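Local coordinates for proton-dependent oligopeptide transporter family protein (Xanthomonas campestris, PDB 6EI3) that probably carries small peptides across the membrane in symport with protons, as other POT-family members of the major facilitator superfamily do, at residues I379-I384 with I400-L405. Residues are numbered along the deposited sequence; the frame is centred on the assembly and turned at random.
Sequences IAVGAI and ILPYAL. With 78M ((2S)-2,3-dihydroxypropyl(7Z)-pentadec-7-enoate), chain F.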
ATOM      1  N   ILE A 379      -0.554 -13.947 -15.501  1.00 29.94           N
ATOM      2  CA  ILE A 379      -0.615 -15.062 -16.464  1.00 31.07           C
ATOM      3  C   ILE A 379       0.790 -15.143 -17.129  1.00 34.95           C
ATOM      4  O   ILE A 379       1.348 -16.234 -17.250  1.00 35.12           O
ATOM      5  CB  ILE A 379      -1.763 -14.952 -17.523  1.00 34.44           C
ATOM      6  CG1 ILE A 379      -3.181 -15.119 -16.893  1.00 34.74           C
ATOM      7  CG2 ILE A 379      -1.547 -15.938 -18.720  1.00 34.38           C
ATOM      8  CD1 ILE A 379      -3.523 -16.559 -16.297  1.00 40.25           C
ATOM      9  N   ALA A 380       1.358 -13.977 -17.510  1.00 31.24           N
ATOM     10  CA  ALA A 380       2.688 -13.855 -18.098  1.00 31.71           C
ATOM     11  C   ALA A 380       3.783 -14.341 -17.128  1.00 33.54           C
ATOM     12  O   ALA A 380       4.629 -15.117 -17.560  1.00 31.29           O
ATOM     13  CB  ALA A 380       2.951 -12.424 -18.521  1.00 32.24           C
ATOM     14  N   VAL A 381       3.743 -13.939 -15.821  1.00 30.36           N
ATOM     15  CA  VAL A 381       4.726 -14.400 -14.802  1.00 30.99           C
ATOM     16  C   VAL A 381       4.694 -15.931 -14.650  1.00 33.68           C
ATOM     17  O   VAL A 381       5.751 -16.560 -14.522  1.00 33.21           O
ATOM     18  CB  VAL A 381       4.611 -13.713 -13.404  1.00 36.03           C
ATOM     19  CG1 VAL A 381       5.761 -14.132 -12.478  1.00 36.27           C
ATOM     20  CG2 VAL A 381       4.626 -12.209 -13.544  1.00 35.93           C
ATOM     21  N   GLY A 382       3.486 -16.490 -14.618  1.00 29.28           N
ATOM     22  CA  GLY A 382       3.271 -17.922 -14.476  1.00 30.26           C
ATOM     23  C   GLY A 382       3.769 -18.701 -15.680  1.00 34.05           C
ATOM     24  O   GLY A 382       4.410 -19.746 -15.520  1.00 33.32           O
ATOM     25  N   ALA A 383       3.497 -18.173 -16.896  1.00 30.57           N
ATOM     26  CA  ALA A 383       3.928 -18.777 -18.166  1.00 31.93           C
ATOM     27  C   ALA A 383       5.465 -18.761 -18.266  1.00 33.44           C
ATOM     28  O   ALA A 383       6.064 -19.720 -18.748  1.00 33.36           O
ATOM     29  CB  ALA A 383       3.293 -18.041 -19.340  1.00 33.23           C
ATOM     30  N   ILE A 384       6.101 -17.707 -17.730  1.00 29.27           N
ATOM     31  CA  ILE A 384       7.553 -17.617 -17.681  1.00 28.03           C
ATOM     32  C   ILE A 384       8.081 -18.706 -16.731  1.00 32.48           C
ATOM     33  O   ILE A 384       9.015 -19.435 -17.087  1.00 32.54           O
ATOM     34  CB  ILE A 384       8.009 -16.198 -17.297  1.00 29.20           C
ATOM     35  CG1 ILE A 384       7.837 -15.237 -18.496  1.00 28.90           C
ATOM     36  CG2 ILE A 384       9.460 -16.205 -16.770  1.00 29.51           C
ATOM     37  CD1 ILE A 384       7.631 -13.758 -18.073  1.00 32.05           C
ATOM     38  N   ILE A 400      10.074  -7.915 -18.418  1.00 26.73           N
ATOM     39  CA  ILE A 400       9.591  -6.626 -18.974  1.00 25.86           C
ATOM     40  C   ILE A 400       8.082  -6.777 -19.308  1.00 29.92           C
ATOM     41  O   ILE A 400       7.315  -5.858 -19.031  1.00 28.92           O
ATOM     42  CB  ILE A 400      10.390  -6.189 -20.259  1.00 29.21           C
ATOM     43  CG1 ILE A 400      11.855  -5.793 -19.929  1.00 29.17           C
ATOM     44  CG2 ILE A 400       9.672  -5.028 -21.013  1.00 28.69           C
ATOM     45  CD1 ILE A 400      12.820  -5.671 -21.187  1.00 30.94           C
ATOM     46  N   LEU A 401       7.678  -7.926 -19.921  1.00 27.47           N
ATOM     47  CA  LEU A 401       6.274  -8.211 -20.279  1.00 28.27           C
ATOM     48  C   LEU A 401       5.346  -8.103 -19.047  1.00 31.29           C
ATOM     49  O   LEU A 401       4.517  -7.197 -19.052  1.00 30.36           O
ATOM     50  CB  LEU A 401       6.113  -9.544 -21.027  1.00 29.33           C
ATOM     51  CG  LEU A 401       4.682  -9.998 -21.371  1.00 35.24           C
ATOM     52  CD1 LEU A 401       3.994  -9.033 -22.354  1.00 35.60           C
ATOM     53  CD2 LEU A 401       4.702 -11.400 -21.961  1.00 39.53           C
ATOM     54  N   PRO A 402       5.506  -8.885 -17.950  1.00 26.71           N
ATOM     55  CA  PRO A 402       4.625  -8.657 -16.786  1.00 25.20           C
ATOM     56  C   PRO A 402       4.831  -7.300 -16.106  1.00 27.61           C
ATOM     57  O   PRO A 402       3.870  -6.795 -15.558  1.00 27.54           O
ATOM     58  CB  PRO A 402       4.927  -9.841 -15.858  1.00 26.90           C
ATOM     59  CG  PRO A 402       6.290 -10.333 -16.264  1.00 31.65           C
ATOM     60  CD  PRO A 402       6.373 -10.073 -17.743  1.00 27.96           C
ATOM     61  N   TYR A 403       6.032  -6.675 -16.173  1.00 24.83           N
ATOM     62  CA  TYR A 403       6.183  -5.332 -15.598  1.00 24.43           C
ATOM     63  C   TYR A 403       5.287  -4.334 -16.349  1.00 28.48           C
ATOM     64  O   TYR A 403       4.618  -3.521 -15.715  1.00 27.72           O
ATOM     65  CB  TYR A 403       7.650  -4.838 -15.612  1.00 25.03           C
ATOM     66  CG  TYR A 403       8.315  -5.017 -14.265  1.00 25.18           C
ATOM     67  CD1 TYR A 403       8.056  -4.137 -13.217  1.00 26.37           C
ATOM     68  CD2 TYR A 403       9.088  -6.142 -13.993  1.00 25.58           C
ATOM     69  CE1 TYR A 403       8.567  -4.358 -11.943  1.00 25.58           C
ATOM     70  CE2 TYR A 403       9.648  -6.348 -12.734  1.00 26.22           C
ATOM     71  CZ  TYR A 403       9.384  -5.453 -11.713  1.00 33.46           C
ATOM     72  OH  TYR A 403       9.906  -5.670 -10.472  1.00 30.39           O
ATOM     73  N   ALA A 404       5.267  -4.413 -17.692  1.00 26.72           N
ATOM     74  CA  ALA A 404       4.461  -3.525 -18.541  1.00 27.46           C
ATOM     75  C   ALA A 404       2.983  -3.707 -18.249  1.00 30.88           C
ATOM     76  O   ALA A 404       2.267  -2.725 -18.031  1.00 29.97           O
ATOM     77  CB  ALA A 404       4.748  -3.791 -20.024  1.00 28.32           C
ATOM     78  N   LEU A 405       2.534  -4.972 -18.206  1.00 28.29           N
ATOM     79  CA  LEU A 405       1.138  -5.305 -17.950  1.00 27.37           C
ATOM     80  C   LEU A 405       0.705  -4.839 -16.570  1.00 28.90           C
ATOM     81  O   LEU A 405      -0.314  -4.150 -16.458  1.00 26.24           O
ATOM     82  CB  LEU A 405       0.886  -6.816 -18.136  1.00 27.44           C
ATOM     83  CG  LEU A 405       1.017  -7.345 -19.578  1.00 32.95           C
ATOM     84  CD1 LEU A 405       1.256  -8.832 -19.587  1.00 32.48           C
ATOM     85  CD2 LEU A 405      -0.219  -6.969 -20.445  1.00 36.77           C
TER
HETATM   86  O21 78M F 605      10.927 -20.309 -24.482  1.00 91.69           O
HETATM   87  C20 78M F 605       9.725 -20.156 -23.740  1.00 90.09           C
HETATM   88  C18 78M F 605       8.686 -19.423 -24.556  1.00 89.53           C
HETATM   89  O19 78M F 605       9.131 -18.100 -24.864  1.00 89.14           O
HETATM   90  C17 78M F 605       7.316 -19.414 -23.911  1.00 88.30           C
HETATM   91  O2  78M F 605       7.264 -18.426 -22.852  1.00 85.21           O
HETATM   92  C1  78M F 605       6.633 -17.271 -23.105  1.00 84.15           C
HETATM   93  O1  78M F 605       6.374 -16.876 -24.213  1.00 88.10           O
HETATM   94  C2  78M F 605       6.281 -16.550 -21.835  1.00 78.33           C
HETATM   95  C3  78M F 605       5.629 -15.188 -22.061  1.00 74.24           C
HETATM   96  C4  78M F 605       4.240 -15.069 -21.458  1.00 71.25           C
HETATM   97  C5  78M F 605       3.088 -15.271 -22.429  1.00 69.73           C
HETATM   98  C6  78M F 605       1.719 -15.313 -21.745  1.00 68.18           C
HETATM   99  C7  78M F 605       0.800 -14.214 -22.170  1.00 67.48           C
HETATM  100  C8  78M F 605       0.699 -13.014 -21.624  1.00 66.83           C
HETATM  101  C9  78M F 605      -0.222 -11.909 -22.046  1.00 67.28           C
HETATM  102  C10 78M F 605       0.097 -11.329 -23.431  1.00 69.39           C
HETATM  103  C11 78M F 605      -1.072 -10.616 -24.097  1.00 71.76           C
HETATM  104  C12 78M F 605      -1.246  -9.157 -23.702  1.00 71.98           C
HETATM  105  C13 78M F 605      -2.576  -8.563 -24.129  1.00 73.28           C
HETATM  106  C15 78M F 605      -4.059  -6.528 -24.255  1.00 75.61           C
HETATM  107  C14 78M F 605      -2.715  -7.080 -23.839  1.00 73.81           C
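Pro-402 presses its ring against Val-381 and Ile-384, two residues one helical turn apart. Val-381 CG2 lies 3.3 Å from Pro-402 CB, tighter than ordinary carbon contact, the two side chains crossing at about a right angle; chi1 of -173° puts CG1 anti to the backbone N, which leaves CG2 beside that N and anti to the carbonyl carbon. Ile-384 instead meets the ring tip to tip, its CD1 3.9 Å from Pro-402 CD. One residue before Val-381, Ala-380 CB sits 4.0 Å from Leu-401 CD2 and 4.1 Å from Leu-405 CD1. The axes of these short segments come within 8.8 Å, consistent with the small Ala-380 side chain facing Pro-402. At 167° they run nearly antiparallel, as in a helical hairpin of consecutive helices, 363-389 and 400-424. A monoacylglycerol chain runs along one flank of the pair: its C4 is 3.7 Å from Leu-401 CD2, and its C8, at the double bond, 3.9 Å from Ala-380 CB. Further out, Trp-313 of helix 312-317 touches both Val-381 and Pro-402, and Gln-316 NE2 hydrogen-bonds to Val-381 O. All five cross-segment contacts join apolar carbons, so cohesion here rests on shape and dispersion, with lipid hydrocarbon extending the same greasy surface.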